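DUF4875 domain-containing protein (PDB 4LG3) is of unknown function and belongs to the DUF4875 family, built from a mixed beta-sheet with a small helical lobe. Local coordinates at residues Tyr27-Val32 against Val76-Asp81; Ala94-Ala99 against Asn114-Thr119; Ala118-Leu123 against Phe173-Pro178; Leu128-Leu133 against Leu160-Glu165. One frame throughout, in Å; residues are numbered along the deposited sequence.

Contact 1 (Tyr27-Val32 against Val76-Asp81)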
loop_
_atom_site.group_PDB
_atom_site.type_symbol
_atom_site.label_atom_id
_atom_site.label_comp_id
_atom_site.label_asym_id
_atom_site.label_seq_id
_atom_site.Cartn_x
_atom_site.Cartn_y
_atom_site.Cartn_z
ATOM N N TYR A 27 0.569 -3.912 16.007
ATOM C CA TYR A 27 0.761 -2.549 15.539
ATOM C C TYR A 27 0.509 -2.535 14.063
ATOM O O TYR A 27 1.170 -3.254 13.314
ATOM C CB TYR A 27 2.137 -2.030 15.910
ATOM C CG TYR A 27 2.217 -0.522 15.990
ATOM C CD1 TYR A 27 1.665 0.172 17.066
ATOM C CD2 TYR A 27 2.905 0.209 15.035
ATOM C CE1 TYR A 27 1.759 1.563 17.156
ATOM C CE2 TYR A 27 3.012 1.592 15.119
ATOM C CZ TYR A 27 2.451 2.267 16.189
ATOM O OH TYR A 27 2.595 3.635 16.279
ATOM N N ASN A 28 -0.515 -1.785 13.636
ATOM C CA ASN A 28 -0.899 -1.716 12.217
ATOM C C ASN A 28 -0.421 -0.418 11.640
ATOM O O ASN A 28 -0.639 0.650 12.228
ATOM C CB ASN A 28 -2.399 -1.897 12.019
ATOM C CG ASN A 28 -2.927 -3.157 12.650
ATOM O OD1 ASN A 28 -2.482 -4.255 12.347
ATOM N ND2 ASN A 28 -3.870 -3.015 13.567
ATOM N N VAL A 29 0.294 -0.512 10.503
ATOM C CA VAL A 29 0.885 0.664 9.867
ATOM C C VAL A 29 0.614 0.682 8.371
ATOM O O VAL A 29 0.767 -0.333 7.687
ATOM C CB VAL A 29 2.437 0.739 10.151
ATOM C CG1 VAL A 29 3.033 2.035 9.607
ATOM C CG2 VAL A 29 2.751 0.602 11.640
ATOM N N ARG A 30 0.284 1.878 7.860
ATOM C CA ARG A 30 0.146 2.172 6.424
ATOM C C ARG A 30 1.315 3.034 6.041
ATOM O O ARG A 30 1.601 4.028 6.719
ATOM C CB ARG A 30 -1.170 2.862 6.092
ATOM C CG ARG A 30 -2.414 2.091 6.512
ATOM C CD ARG A 30 -3.617 2.626 5.763
ATOM N NE ARG A 30 -3.697 2.072 4.404
ATOM C CZ ARG A 30 -4.494 1.070 4.047
ATOM N NH1 ARG A 30 -5.315 0.520 4.930
ATOM N NH2 ARG A 30 -4.505 0.638 2.795
ATOM N N ILE A 31 2.028 2.643 4.983
ATOM C CA ILE A 31 3.195 3.379 4.522
ATOM C C ILE A 31 3.005 3.746 3.059
ATOM O O ILE A 31 2.140 3.181 2.380
ATOM C CB ILE A 31 4.533 2.593 4.782
ATOM C CG1 ILE A 31 4.593 1.256 4.034
ATOM C CG2 ILE A 31 4.827 2.445 6.311
ATOM C CD1 ILE A 31 6.016 0.654 3.865
ATOM N N VAL A 32 3.803 4.713 2.579
ATOM C CA VAL A 32 3.852 5.131 1.169
ATOM C C VAL A 32 5.325 5.266 0.769
ATOM O O VAL A 32 6.172 5.551 1.630
ATOM C CB VAL A 32 3.064 6.442 0.811
ATOM C CG1 VAL A 32 1.557 6.264 0.945
ATOM C CG2 VAL A 32 3.562 7.654 1.608
ATOM N N VAL A 76 3.069 -7.137 13.871
ATOM C CA VAL A 76 3.100 -5.902 13.091
ATOM C C VAL A 76 2.562 -6.167 11.702
ATOM O O VAL A 76 3.059 -7.035 11.000
ATOM C CB VAL A 76 4.519 -5.270 13.038
ATOM C CG1 VAL A 76 4.535 -4.004 12.189
ATOM C CG2 VAL A 76 5.042 -4.969 14.432
ATOM N N SER A 77 1.562 -5.395 11.303
ATOM C CA SER A 77 0.975 -5.426 9.965
ATOM C C SER A 77 1.354 -4.174 9.222
ATOM O O SER A 77 1.190 -3.082 9.747
ATOM C CB SER A 77 -0.541 -5.568 10.025
ATOM O OG SER A 77 -0.880 -6.932 10.171
ATOM N N ILE A 78 1.925 -4.333 8.027
ATOM C CA ILE A 78 2.335 -3.205 7.166
ATOM C C ILE A 78 1.560 -3.261 5.837
ATOM O O ILE A 78 1.496 -4.306 5.210
ATOM C CB ILE A 78 3.877 -3.144 6.915
ATOM C CG1 ILE A 78 4.702 -3.216 8.220
ATOM C CG2 ILE A 78 4.277 -1.947 6.039
ATOM C CD1 ILE A 78 4.641 -2.043 9.166
ATOM N N THR A 79 0.990 -2.142 5.421
ATOM C CA THR A 79 0.337 -2.007 4.124
ATOM C C THR A 79 1.018 -0.867 3.395
ATOM O O THR A 79 1.062 0.258 3.915
ATOM C CB THR A 79 -1.193 -1.783 4.200
ATOM O OG1 THR A 79 -1.781 -2.829 4.965
ATOM C CG2 THR A 79 -1.849 -1.744 2.818
ATOM N N LEU A 80 1.558 -1.161 2.194
ATOM C CA LEU A 80 2.145 -0.150 1.345
ATOM C C LEU A 80 1.080 0.297 0.350
ATOM O O LEU A 80 0.590 -0.515 -0.435
ATOM C CB LEU A 80 3.417 -0.653 0.645
ATOM C CG LEU A 80 4.059 0.243 -0.417
ATOM C CD1 LEU A 80 4.657 1.501 0.207
ATOM C CD2 LEU A 80 5.113 -0.528 -1.187
ATOM N N ASP A 81 0.715 1.593 0.404
ATOM C CA ASP A 81 -0.262 2.175 -0.523
ATOM C C ASP A 81 0.441 2.845 -1.717
ATOM O O ASP A 81 1.593 3.245 -1.602
ATOM C CB ASP A 81 -1.195 3.170 0.186
ATOM C CG ASP A 81 -2.115 2.530 1.198
ATOM O OD1 ASP A 81 -2.773 1.518 0.850
ATOM O OD2 ASP A 81 -2.229 3.074 2.320
HETATM O O HOH W 1 -1.700 -2.590 7.778
#
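Arg30 sets CG anti to its carbonyl carbon (chi1 -57°) and then folds its chain at chi3 (81°), so that the guanidinium swings across to the neighbouring parallel strand and meets Asp81, whose CG is likewise anti to the carbonyl carbon. The grip is side-on and two-pronged: Arg30 NE lies 2.7 Å from Asp81 OD2, and Arg30 NH2 also 2.7 Å from Asp81 OD1. Both oxygens use their syn lone pairs, and the guanidinium and carboxylate planes are only 8° apart. The methyl of Thr79 covers one guanidinium face, with CG2 3.6 Å from Arg30 NH2. Beneath this salt bridge runs an unbroken parallel ladder, with Val29 N on Ser77 O at 2.8 Å and Asp81 N on Ile31 O at 2.9 Å. On the other face Ile78 turns CD1 to within 3.7 Å of Val29 CB, the two side chains lying side by side, while Ile31 CG1 crosses obliquely between Ile78 CG2 and Leu80 CD1. The strands form a beta-alpha-beta-like crossover through helix 53-71, with the short strand 42-44 in the connection; Val29 and Leu80 press against that helix, and strands 10-18 and 92-98 flank the pair.

Contact 2 (Ala94-Ala99 against Asn114-Thr119). With SO4 (sulfate ion), chain D.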
loop_
_atom_site.group_PDB
_atom_site.type_symbol
_atom_site.label_atom_id
_atom_site.label_comp_id
_atom_site.label_asym_id
_atom_site.label_seq_id
_atom_site.Cartn_x
_atom_site.Cartn_y
_atom_site.Cartn_z
ATOM N N ALA A 94 1.718 -3.565 -1.635
ATOM C CA ALA A 94 2.346 -4.653 -0.895
ATOM C C ALA A 94 1.828 -4.712 0.515
ATOM O O ALA A 94 1.447 -3.678 1.071
ATOM C CB ALA A 94 3.881 -4.457 -0.862
ATOM N N THR A 95 1.884 -5.913 1.123
ATOM C CA THR A 95 1.494 -6.185 2.513
ATOM C C THR A 95 2.406 -7.228 3.132
ATOM O O THR A 95 2.915 -8.100 2.425
ATOM C CB THR A 95 0.017 -6.693 2.654
ATOM O OG1 THR A 95 -0.130 -7.967 2.024
ATOM C CG2 THR A 95 -1.017 -5.732 2.154
ATOM N N ALA A 96 2.514 -7.201 4.476
ATOM C CA ALA A 96 3.263 -8.171 5.271
ATOM C C ALA A 96 2.880 -8.070 6.735
ATOM O O ALA A 96 2.771 -6.967 7.281
ATOM C CB ALA A 96 4.776 -7.960 5.108
ATOM N N THR A 97 2.677 -9.231 7.368
ATOM C CA THR A 97 2.424 -9.344 8.793
ATOM C C THR A 97 3.605 -10.152 9.388
ATOM O O THR A 97 3.974 -11.203 8.884
ATOM C CB THR A 97 1.027 -9.901 9.079
ATOM O OG1 THR A 97 0.035 -9.000 8.525
ATOM C CG2 THR A 97 0.781 -10.082 10.573
ATOM N N TYR A 98 4.192 -9.613 10.438
ATOM C CA TYR A 98 5.353 -10.124 11.147
ATOM C C TYR A 98 5.065 -10.352 12.627
ATOM O O TYR A 98 4.627 -9.427 13.321
ATOM C CB TYR A 98 6.489 -9.105 10.993
ATOM C CG TYR A 98 7.816 -9.472 11.637
ATOM C CD1 TYR A 98 8.307 -10.779 11.586
ATOM C CD2 TYR A 98 8.629 -8.490 12.204
ATOM C CE1 TYR A 98 9.556 -11.104 12.111
ATOM C CE2 TYR A 98 9.882 -8.805 12.734
ATOM C CZ TYR A 98 10.333 -10.118 12.701
ATOM O OH TYR A 98 11.562 -10.453 13.208
ATOM N N ALA A 99 5.312 -11.584 13.097
ATOM C CA ALA A 99 5.191 -12.030 14.490
ATOM C C ALA A 99 6.562 -12.595 14.906
ATOM O O ALA A 99 6.798 -13.791 14.725
ATOM C CB ALA A 99 4.088 -13.063 14.624
ATOM N N ASN A 114 3.288 -13.736 7.423
ATOM C CA ASN A 114 2.021 -14.075 6.774
ATOM C C ASN A 114 1.491 -12.886 6.001
ATOM O O ASN A 114 1.987 -11.768 6.188
ATOM C CB ASN A 114 0.987 -14.511 7.807
ATOM C CG ASN A 114 -0.028 -15.510 7.296
ATOM O OD1 ASN A 114 -0.245 -15.684 6.090
ATOM N ND2 ASN A 114 -0.677 -16.197 8.217
ATOM N N THR A 115 0.497 -13.122 5.130
ATOM C CA THR A 115 -0.217 -12.112 4.339
ATOM C C THR A 115 0.803 -11.371 3.497
ATOM O O THR A 115 0.857 -10.128 3.475
ATOM C CB THR A 115 -1.075 -11.189 5.260
ATOM O OG1 THR A 115 -1.696 -11.971 6.280
ATOM C CG2 THR A 115 -2.155 -10.427 4.490
ATOM N N LEU A 116 1.647 -12.161 2.820
ATOM C CA LEU A 116 2.726 -11.638 2.003
ATOM C C LEU A 116 2.206 -11.354 0.625
ATOM O O LEU A 116 1.826 -12.277 -0.073
ATOM C CB LEU A 116 3.893 -12.632 1.979
ATOM C CG LEU A 116 4.465 -13.037 3.345
ATOM C CD1 LEU A 116 5.564 -14.112 3.190
ATOM C CD2 LEU A 116 4.936 -11.808 4.152
ATOM N N GLN A 117 2.078 -10.075 0.277
ATOM C CA GLN A 117 1.579 -9.666 -1.033
ATOM C C GLN A 117 2.394 -8.554 -1.595
ATOM O O GLN A 117 2.921 -7.750 -0.845
ATOM C CB GLN A 117 0.101 -9.220 -1.009
ATOM C CG GLN A 117 -0.883 -10.260 -0.538
ATOM C CD GLN A 117 -2.264 -9.669 -0.505
ATOM O OE1 GLN A 117 -3.114 -9.983 -1.342
ATOM N NE2 GLN A 117 -2.524 -8.793 0.471
ATOM N N ALA A 118 2.524 -8.520 -2.911
ATOM C CA ALA A 118 3.205 -7.452 -3.632
ATOM C C ALA A 118 2.719 -7.444 -5.067
ATOM O O ALA A 118 2.460 -8.510 -5.634
ATOM C CB ALA A 118 4.723 -7.613 -3.567
ATOM N N THR A 119 2.525 -6.250 -5.629
ATOM C CA THR A 119 2.105 -6.092 -7.023
ATOM C C THR A 119 3.339 -6.385 -7.913
ATOM O O THR A 119 4.472 -6.185 -7.456
ATOM C CB THR A 119 1.526 -4.683 -7.262
ATOM O OG1 THR A 119 2.439 -3.709 -6.773
ATOM C CG2 THR A 119 0.167 -4.475 -6.643
HETATM S S SO4 D . 13.035 -13.512 11.263
HETATM O O1 SO4 D . 14.403 -12.976 11.216
HETATM O O2 SO4 D . 12.334 -12.893 12.391
HETATM O O3 SO4 D . 12.360 -13.244 9.978
HETATM O O4 SO4 D . 13.084 -14.960 11.475
#
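A beta bulge interrupts the antiparallel pairing of strands 92-98 and 113-118. Thr95 with Gln117 and Thr97 with Asn114 are both hydrogen-bonded pairs, yet the segment 114-119 holds one residue more between them. Thr115 takes up the extra length with a positive phi (58°), and Thr115 N also bonds to Asn114 OD1 at 2.8 Å. The Thr97-Asn114 pair is regular, Thr97 N lying 2.9 Å from Asn114 O and nearly along its C=O axis, whereas the Thr95-Gln117 bonds leave the carbonyl planes. At the bulge the side chain of Thr95 does the bridging. Its OG1 occupies the crowded position between backbone N and carbonyl carbon (chi1 65°), from where it donates to Thr115 O at 2.8 Å, approaching from above the carbonyl plane. Gln117 lies alongside, extended beyond CG, and brings NE2 to 3.0 Å from Thr95 OG1, which sits nearly in its amide plane. On the other face the packing is apolar, with Ala96 CB 4.0 Å from Leu116 CD2 and Ala94 CB 4.2 Å from Ala118 CB. Tyr98 OH bonds a sulfate oxygen, O2, at 2.7 Å; Trp113, which stacks on Tyr98, holds the same ion, probably from the crystallisation liquor. Thr95 OG1 thus acts as donor and acceptor at once, which fixes its rotation and ties the displaced carbonyl of Thr115 and the side-chain amide of Gln117 to the opposite strand.

Contact 3 (Ala118-Leu123 against Phe173-Pro178)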
loop_
_atom_site.group_PDB
_atom_site.type_symbol
_atom_site.label_atom_id
_atom_site.label_comp_id
_atom_site.label_asym_id
_atom_site.label_seq_id
_atom_site.Cartn_x
_atom_site.Cartn_y
_atom_site.Cartn_z
ATOM N N ALA A 118 2.524 -8.520 -2.911
ATOM C CA ALA A 118 3.205 -7.452 -3.632
ATOM C C ALA A 118 2.719 -7.444 -5.067
ATOM O O ALA A 118 2.460 -8.510 -5.634
ATOM C CB ALA A 118 4.723 -7.613 -3.567
ATOM N N THR A 119 2.525 -6.250 -5.629
ATOM C CA THR A 119 2.105 -6.092 -7.023
ATOM C C THR A 119 3.339 -6.385 -7.913
ATOM O O THR A 119 4.472 -6.185 -7.456
ATOM C CB THR A 119 1.526 -4.683 -7.262
ATOM O OG1 THR A 119 2.439 -3.709 -6.773
ATOM C CG2 THR A 119 0.167 -4.475 -6.643
ATOM N N PRO A 120 3.183 -6.806 -9.189
ATOM C CA PRO A 120 4.395 -7.079 -10.012
ATOM C C PRO A 120 5.272 -5.844 -10.265
ATOM O O PRO A 120 6.427 -5.995 -10.641
ATOM C CB PRO A 120 3.837 -7.647 -11.318
ATOM C CG PRO A 120 2.379 -7.312 -11.327
ATOM C CD PRO A 120 1.935 -7.147 -9.907
ATOM N N ARG A 121 4.733 -4.635 -10.037
ATOM C CA ARG A 121 5.388 -3.316 -10.207
ATOM C C ARG A 121 4.614 -2.231 -9.479
ATOM O O ARG A 121 3.461 -2.462 -9.097
ATOM C CB ARG A 121 5.466 -2.942 -11.703
ATOM C CG ARG A 121 4.101 -2.873 -12.407
ATOM C CD ARG A 121 4.166 -2.074 -13.693
ATOM N NE ARG A 121 2.881 -2.018 -14.394
ATOM C CZ ARG A 121 2.026 -1.000 -14.336
ATOM N NH1 ARG A 121 2.299 0.066 -13.596
ATOM N NH2 ARG A 121 0.900 -1.034 -15.028
ATOM N N GLY A 122 5.211 -1.045 -9.367
ATOM C CA GLY A 122 4.528 0.135 -8.844
ATOM C C GLY A 122 3.745 0.815 -9.955
ATOM O O GLY A 122 3.589 0.246 -11.038
ATOM N N LEU A 123 3.274 2.044 -9.742
ATOM C CA LEU A 123 2.433 2.698 -10.756
ATOM C C LEU A 123 3.105 3.889 -11.428
ATOM O O LEU A 123 3.992 4.523 -10.856
ATOM C CB LEU A 123 1.079 3.150 -10.132
ATOM C CG LEU A 123 0.283 2.137 -9.240
ATOM C CD1 LEU A 123 -1.068 2.692 -8.877
ATOM C CD2 LEU A 123 0.082 0.773 -9.927
ATOM N N PHE A 173 -3.290 -5.503 -9.657
ATOM C CA PHE A 173 -3.672 -6.202 -8.436
ATOM C C PHE A 173 -2.450 -6.858 -7.746
ATOM O O PHE A 173 -1.498 -7.301 -8.414
ATOM C CB PHE A 173 -4.757 -7.281 -8.743
ATOM C CG PHE A 173 -6.154 -6.710 -8.860
ATOM C CD1 PHE A 173 -6.763 -6.075 -7.772
ATOM C CD2 PHE A 173 -6.860 -6.794 -10.057
ATOM C CE1 PHE A 173 -8.052 -5.535 -7.886
ATOM C CE2 PHE A 173 -8.143 -6.236 -10.173
ATOM C CZ PHE A 173 -8.730 -5.606 -9.085
ATOM N N PRO A 174 -2.496 -6.999 -6.406
ATOM C CA PRO A 174 -1.372 -7.644 -5.706
ATOM C C PRO A 174 -1.339 -9.134 -5.977
ATOM O O PRO A 174 -2.328 -9.714 -6.390
ATOM C CB PRO A 174 -1.657 -7.336 -4.217
ATOM C CG PRO A 174 -2.689 -6.217 -4.233
ATOM C CD PRO A 174 -3.515 -6.533 -5.443
ATOM N N GLU A 175 -0.181 -9.728 -5.784
ATOM C CA GLU A 175 0.047 -11.170 -5.899
ATOM C C GLU A 175 0.675 -11.643 -4.612
ATOM O O GLU A 175 1.381 -10.835 -4.002
ATOM C CB GLU A 175 1.042 -11.505 -7.043
ATOM C CG GLU A 175 0.737 -11.007 -8.435
ATOM C CD GLU A 175 1.832 -11.387 -9.412
ATOM O OE1 GLU A 175 2.978 -11.617 -8.963
ATOM O OE2 GLU A 175 1.530 -11.511 -10.622
ATOM N N PRO A 176 0.615 -12.947 -4.236
ATOM C CA PRO A 176 1.417 -13.384 -3.078
ATOM C C PRO A 176 2.915 -13.238 -3.393
ATOM O O PRO A 176 3.282 -13.068 -4.556
ATOM C CB PRO A 176 1.015 -14.853 -2.884
ATOM C CG PRO A 176 -0.196 -15.058 -3.737
ATOM C CD PRO A 176 -0.117 -14.080 -4.847
ATOM N N PHE A 177 3.770 -13.239 -2.381
ATOM C CA PHE A 177 5.220 -13.202 -2.613
ATOM C C PHE A 177 5.828 -14.294 -1.739
ATOM O O PHE A 177 5.219 -14.658 -0.716
ATOM C CB PHE A 177 5.873 -11.817 -2.451
ATOM C CG PHE A 177 6.083 -11.255 -1.063
ATOM C CD1 PHE A 177 7.092 -11.755 -0.234
ATOM C CD2 PHE A 177 5.377 -10.134 -0.641
ATOM C CE1 PHE A 177 7.326 -11.203 1.019
ATOM C CE2 PHE A 177 5.604 -9.581 0.620
ATOM C CZ PHE A 177 6.584 -10.118 1.440
ATOM N N PRO A 178 6.948 -14.915 -2.172
ATOM C CA PRO A 178 7.459 -16.076 -1.434
ATOM C C PRO A 178 7.986 -15.763 -0.037
ATOM O O PRO A 178 8.594 -14.723 0.212
ATOM C CB PRO A 178 8.574 -16.617 -2.334
ATOM C CG PRO A 178 8.319 -16.031 -3.662
ATOM C CD PRO A 178 7.746 -14.678 -3.386
#
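The short strand 175-176 adds itself to the end of the mixed sheet, joined across these segments through one antiparallel hydrogen-bonded pair, Ala118 with Glu175; Phe177 with Leu116 continues the backbone bonding. That pair belongs to the tight part. Ala118 N reaches Glu175 O at 2.8 Å, nearly along the C=O axis, whereas the return bond from Glu175 N to Ala118 O, 2.9 Å long, arrives from well above the carbonyl plane. Close by, Phe177 places its CG in the crowded position between backbone N and carbonyl carbon (chi1 75°), which turns the ring back beside the methyl of Ala118; CD2 stands 3.9 Å from Ala118 CB. The same ring also touches Ala57 and Ile61 of helix 53-71, so this end of the contact is buried. Thr119, buried as well, directs CG2 against the backbone of Pro174, 3.6 Å from its CA. Glu175 stretches its chain to a salt bridge with Lys53. The other side is looser and faces solvent: Pro120 and Phe173 are both exposed, and the side chain of Phe173 points away. Here Pro120 merely brushes the backbone opposite, its CD 3.7 Å from Phe173 O.

Contact 4 (Leu128-Leu133 against Leu160-Glu165)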
loop_
_atom_site.group_PDB
_atom_site.type_symbol
_atom_site.label_atom_id
_atom_site.label_comp_id
_atom_site.label_asym_id
_atom_site.label_seq_id
_atom_site.Cartn_x
_atom_site.Cartn_y
_atom_site.Cartn_z
ATOM N N LEU A 128 -1.192 7.046 -11.186
ATOM C CA LEU A 128 -1.318 7.695 -9.883
ATOM C C LEU A 128 -2.227 8.919 -9.944
ATOM O O LEU A 128 -3.016 9.136 -9.024
ATOM C CB LEU A 128 0.073 8.074 -9.348
ATOM C CG LEU A 128 0.972 6.909 -8.888
ATOM C CD1 LEU A 128 2.382 7.386 -8.681
ATOM C CD2 LEU A 128 0.438 6.250 -7.639
ATOM N N LYS A 129 -2.154 9.683 -11.041
ATOM C CA LYS A 129 -3.005 10.844 -11.288
ATOM C C LYS A 129 -4.453 10.380 -11.481
ATOM O O LYS A 129 -5.359 11.024 -10.949
ATOM C CB LYS A 129 -2.504 11.649 -12.520
ATOM C CG LYS A 129 -3.296 12.927 -12.846
ATOM C CD LYS A 129 -2.878 14.125 -11.983
ATOM C CE LYS A 129 -4.051 14.997 -11.576
ATOM N NZ LYS A 129 -3.733 15.831 -10.380
ATOM N N ILE A 130 -4.671 9.261 -12.206
ATOM C CA ILE A 130 -6.017 8.729 -12.466
ATOM C C ILE A 130 -6.666 8.359 -11.118
ATOM O O ILE A 130 -7.842 8.699 -10.892
ATOM C CB ILE A 130 -6.001 7.536 -13.482
ATOM C CG1 ILE A 130 -5.628 8.005 -14.896
ATOM C CG2 ILE A 130 -7.344 6.798 -13.520
ATOM C CD1 ILE A 130 -5.314 6.872 -15.890
ATOM N N GLN A 131 -5.878 7.701 -10.218
ATOM C CA GLN A 131 -6.276 7.286 -8.851
ATOM C C GLN A 131 -6.678 8.470 -7.999
ATOM O O GLN A 131 -7.672 8.405 -7.283
ATOM C CB GLN A 131 -5.127 6.564 -8.141
ATOM C CG GLN A 131 -4.887 5.170 -8.654
ATOM C CD GLN A 131 -4.009 4.421 -7.710
ATOM O OE1 GLN A 131 -3.129 4.987 -7.051
ATOM N NE2 GLN A 131 -4.228 3.132 -7.628
ATOM N N CYS A 132 -5.898 9.546 -8.095
ATOM C CA CYS A 132 -6.134 10.798 -7.389
ATOM C C CYS A 132 -7.453 11.449 -7.874
ATOM O O CYS A 132 -8.274 11.847 -7.036
ATOM C CB CYS A 132 -4.944 11.737 -7.558
ATOM S SG CYS A 132 -5.116 13.305 -6.668
ATOM N N LEU A 133 -7.676 11.502 -9.212
ATOM C CA LEU A 133 -8.904 12.038 -9.790
ATOM C C LEU A 133 -10.093 11.176 -9.405
ATOM O O LEU A 133 -11.096 11.722 -8.968
ATOM C CB LEU A 133 -8.810 12.180 -11.305
ATOM C CG LEU A 133 -7.785 13.179 -11.854
ATOM C CD1 LEU A 133 -7.856 13.248 -13.362
ATOM C CD2 LEU A 133 -7.971 14.558 -11.260
ATOM N N LEU A 160 -8.073 14.327 -18.880
ATOM C CA LEU A 160 -6.682 13.975 -19.164
ATOM C C LEU A 160 -6.419 13.770 -20.650
ATOM O O LEU A 160 -5.265 13.573 -21.042
ATOM C CB LEU A 160 -6.275 12.709 -18.382
ATOM C CG LEU A 160 -6.326 12.791 -16.865
ATOM C CD1 LEU A 160 -6.043 11.448 -16.250
ATOM C CD2 LEU A 160 -5.361 13.835 -16.326
ATOM N N LYS A 161 -7.479 13.826 -21.472
ATOM C CA LYS A 161 -7.428 13.677 -22.928
ATOM C C LYS A 161 -6.759 12.325 -23.299
ATOM O O LYS A 161 -5.863 12.251 -24.146
ATOM C CB LYS A 161 -6.746 14.903 -23.592
ATOM C CG LYS A 161 -7.422 16.229 -23.224
ATOM C CD LYS A 161 -6.600 17.456 -23.579
ATOM C CE LYS A 161 -7.284 18.736 -23.155
ATOM N NZ LYS A 161 -7.174 18.981 -21.688
ATOM N N ILE A 162 -7.220 11.256 -22.629
ATOM C CA ILE A 162 -6.769 9.865 -22.797
ATOM C C ILE A 162 -8.005 8.949 -23.023
ATOM O O ILE A 162 -9.111 9.375 -22.683
ATOM C CB ILE A 162 -5.914 9.388 -21.573
ATOM C CG1 ILE A 162 -6.710 9.413 -20.251
ATOM C CG2 ILE A 162 -4.583 10.152 -21.464
ATOM C CD1 ILE A 162 -6.212 8.428 -19.193
ATOM N N PRO A 163 -7.878 7.704 -23.564
ATOM C CA PRO A 163 -9.083 6.853 -23.702
ATOM C C PRO A 163 -9.571 6.338 -22.342
ATOM O O PRO A 163 -8.755 6.071 -21.460
ATOM C CB PRO A 163 -8.621 5.709 -24.609
ATOM C CG PRO A 163 -7.148 5.636 -24.416
ATOM C CD PRO A 163 -6.662 7.011 -24.053
ATOM N N ALA A 164 -10.899 6.192 -22.181
ATOM C CA ALA A 164 -11.543 5.727 -20.949
ATOM C C ALA A 164 -11.134 4.292 -20.549
ATOM O O ALA A 164 -11.203 3.947 -19.362
ATOM C CB ALA A 164 -13.051 5.805 -21.097
ATOM N N GLU A 165 -10.692 3.469 -21.522
ATOM C CA GLU A 165 -10.282 2.087 -21.257
ATOM C C GLU A 165 -8.918 2.041 -20.499
ATOM O O GLU A 165 -8.519 0.980 -20.003
ATOM C CB GLU A 165 -10.263 1.236 -22.544
ATOM C CG GLU A 165 -9.297 1.700 -23.623
ATOM C CD GLU A 165 -9.319 0.848 -24.877
ATOM O OE1 GLU A 165 -9.116 -0.384 -24.768
ATOM O OE2 GLU A 165 -9.535 1.415 -25.973
#
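Leu160 is the centre of this apolar contact: its two methyls straddle Leu133 CD1 and diverge, CD1 to Ile130 and CD2 to Lys129. Leu133 meets it tip to tip, with Leu133 CD1 3.8 Å from Leu160 CG. Leu160 CD1 slides obliquely past Ile130, coming to 3.7 Å from Ile130 CG1. The other methyl, CD2, crosses the aliphatic part of Lys129, 4.1 Å from Lys129 CG, before that chain bends at chi2 and chi3 and carries its amino group away. Leu160 has CG anti to its carbonyl carbon (chi1 -62°) and is extended beyond it, so the isobutyl group projects straight at the helix. Two residues on, Ile162 holds CG1 in the crowded position between backbone N and carbonyl carbon (chi1 61°), and its CD1 meets Ile130 CD1 end to end at 3.8 Å; Val167 touches both isoleucines. Leu133 also rests on Ile156 and Lys159. Helices 125-137 and 149-160, connected through strands 142-143 and 146-147, thus meet through tip-to-tip and crossing aliphatic side chains. The arrangement is that of a helix C-terminus ended by a residue of positive phi, Lys161 (56°), with Leu160 before it and Ile162 after it packed on helix 125-137.

Contacts 1, 2 and 3 follow one another across a single mixed sheet, in the strand order 26-36, 75-81, 92-98, 113-118, 175-176. The centres of contacts 1 and 2 lie 9 Å apart and those of 2 and 3 10 Å; a hydrogen bond between Ser77 OG and Thr97 OG1 joins the first pair, and the second shares Ala118 and Thr119. Helix 53-71 touches side chains of all three. Contact 4 stands off in the helical lobe, its centre 21 Å from contact 3, its residues falling between that contact's two segments. The chain therefore leaves the sheet after strand 113-118, builds the lobe, and returns as strand 175-176, while Leu123 packing on Leu128 and Gln131 joins the parts.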